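Local coordinates for putative cell adhesion protein (Bacteroides eggerthii, PDB 4GPV) that probably serves as a structural subunit of a FimA-type pilus, a cell-surface fibre with which the bacterium may adhere, at residues K165-M171 / T304-A310. Sequence-based numbering, arbitrary orientation.
Sequences KDNRKNM and TLNGDVA
Within segment 165-171, Asp166 and Arg168 form a salt bridge. Arg168 NE meets Asp166 OD1 at 2.8 Å, and Arg168 NH2 gives a hydrogen bond to Asp166 OD2 at 2.9 Å. Asp166 is t at chi1 and Arg168 is m, t, m over chi1 to chi3, which brings the guanidinium back to the carboxylate. Asp166 OD1 also accepts from Arg168 N at 3.0 Å, which makes an Asx turn. Segment 304-310 runs parallel to 165-171; the axes of strands 165-169 and 304-306 are 4.2 Å apart, at 5°. Lys165 pairs with Thr304, Asp166 with Leu305 and Lys169 with Asp308. Leu305 bridges the residues flanking Asp166, the usual parallel pattern: its N donates to Lys165 O (2.9 Å) and its O accepts from Asn167 N (2.7 Å). The partner chain turns a corner at Gly307, whose phi/psi of 122/149 would jam a CB against the preceding carbonyl. Lys169 N donates to Gly307 O at 2.9 Å and Val309 N to Lys169 O at 2.8 Å. Asn170, at positive phi (50/54), turns its chain, and its ND2 donates to Asp308 OD1 at 3.0 Å. Leu305 CD1 lies over one face of the Arg168 guanidinium, 3.6 Å from NE. Selenomethionine Met171 sets CG 3.7 Å from Val309 CG2. This parallel pairing lies in the FimA-like C-terminal domain, consistent with a transthyretin-like β-sandwich. Arg168 reaches on to Asp180 in a second salt bridge, and Lys165 NZ bonds Ser243. Strand 176-193 packs against Arg168 and Val309 through Ile178, while strand 329-343 runs antiparallel to strand 297-306.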
# COMPACT_ATOMS: atom_id res chain seq x y z
N LYS A 165 -4.06 17.42 14.32
CA LYS A 165 -4.58 18.22 15.45
C LYS A 165 -3.77 19.49 15.43
O LYS A 165 -2.59 19.47 15.80
CB LYS A 165 -4.48 17.46 16.78
CG LYS A 165 -5.40 16.26 16.78
CD LYS A 165 -5.23 15.38 17.98
CE LYS A 165 -6.09 14.16 17.83
NZ LYS A 165 -6.24 13.42 19.11
N ASP A 166 -4.35 20.58 14.90
CA ASP A 166 -3.64 21.81 14.70
C ASP A 166 -3.86 22.80 15.86
O ASP A 166 -4.93 23.40 15.96
CB ASP A 166 -4.02 22.46 13.37
CG ASP A 166 -3.10 23.62 13.01
OD1 ASP A 166 -2.08 23.82 13.73
OD2 ASP A 166 -3.38 24.32 12.03
N ASN A 167 -2.80 23.01 16.67
CA ASN A 167 -2.82 23.92 17.82
C ASN A 167 -1.91 25.12 17.58
O ASN A 167 -1.56 25.85 18.51
CB ASN A 167 -2.44 23.21 19.12
CG ASN A 167 -3.39 22.10 19.51
OD1 ASN A 167 -4.58 22.11 19.16
ND2 ASN A 167 -2.88 21.14 20.25
N ARG A 168 -1.50 25.32 16.32
CA ARG A 168 -0.69 26.49 15.96
C ARG A 168 -1.58 27.73 16.02
O ARG A 168 -2.76 27.64 15.70
CB ARG A 168 -0.06 26.34 14.56
CG ARG A 168 1.01 25.25 14.44
CD ARG A 168 1.37 24.95 12.98
NE ARG A 168 0.19 24.50 12.24
CZ ARG A 168 0.10 24.36 10.93
NH1 ARG A 168 1.15 24.63 10.15
NH2 ARG A 168 -1.03 23.95 10.37
N LYS A 169 -1.02 28.86 16.44
CA LYS A 169 -1.78 30.10 16.53
C LYS A 169 -1.18 31.13 15.61
O LYS A 169 0.02 31.09 15.36
CB LYS A 169 -1.76 30.64 17.98
CG LYS A 169 -2.33 29.70 19.04
CD LYS A 169 -2.33 30.34 20.44
CE LYS A 169 -0.97 30.38 21.09
NZ LYS A 169 -1.03 30.94 22.46
N ASN A 170 -2.00 32.09 15.17
CA ASN A 170 -1.57 33.24 14.37
C ASN A 170 -0.73 32.82 13.15
O ASN A 170 0.39 33.33 12.96
CB ASN A 170 -0.79 34.22 15.24
CG ASN A 170 -1.51 34.66 16.49
OD1 ASN A 170 -2.72 34.90 16.50
ND2 ASN A 170 -0.77 34.75 17.58
N MSE A 171 -1.29 31.91 12.36
CA MSE A 171 -0.61 31.43 11.16
C MSE A 171 -0.58 32.49 10.06
O MSE A 171 0.29 32.43 9.19
CB MSE A 171 -1.27 30.16 10.64
CG MSE A 171 -0.94 28.96 11.48
SE MSE A 171 -1.97 27.47 10.87
CE MSE A 171 -1.18 27.20 9.05
N THR A 304 0.19 16.33 16.02
CA THR A 304 -0.28 17.46 16.81
C THR A 304 0.75 18.54 16.60
O THR A 304 1.92 18.35 16.94
CB THR A 304 -0.48 17.08 18.29
OG1 THR A 304 -1.42 16.00 18.35
CG2 THR A 304 -1.01 18.24 19.14
N LEU A 305 0.29 19.68 16.07
CA LEU A 305 1.15 20.84 15.81
C LEU A 305 0.89 21.95 16.80
O LEU A 305 -0.26 22.19 17.12
CB LEU A 305 0.84 21.36 14.41
CG LEU A 305 1.00 20.35 13.27
CD1 LEU A 305 0.65 20.99 11.97
CD2 LEU A 305 2.43 19.79 13.24
N ASN A 306 1.92 22.65 17.27
CA ASN A 306 1.67 23.79 18.15
C ASN A 306 2.73 24.86 17.92
O ASN A 306 3.66 24.65 17.12
CB ASN A 306 1.54 23.38 19.64
CG ASN A 306 2.84 23.25 20.40
OD1 ASN A 306 3.81 22.71 19.90
ND2 ASN A 306 2.86 23.69 21.65
N GLY A 307 2.53 26.00 18.54
CA GLY A 307 3.41 27.16 18.44
C GLY A 307 2.71 28.40 17.92
O GLY A 307 1.75 28.30 17.15
N ASP A 308 3.17 29.58 18.36
CA ASP A 308 2.64 30.85 17.86
C ASP A 308 3.45 31.16 16.62
O ASP A 308 4.63 31.49 16.73
CB ASP A 308 2.75 31.96 18.94
CG ASP A 308 2.16 33.33 18.56
OD1 ASP A 308 1.93 33.58 17.35
OD2 ASP A 308 1.98 34.17 19.47
N VAL A 309 2.84 30.99 15.44
CA VAL A 309 3.53 31.15 14.16
C VAL A 309 4.05 32.57 13.96
O VAL A 309 5.23 32.72 13.67
CB VAL A 309 2.66 30.68 12.96
CG1 VAL A 309 3.27 31.11 11.62
CG2 VAL A 309 2.45 29.18 13.02
N ALA A 310 3.19 33.60 14.16
CA ALA A 310 3.57 35.01 13.99
C ALA A 310 4.80 35.36 14.82
O ALA A 310 5.61 36.16 14.38
CB ALA A 310 2.41 35.92 14.36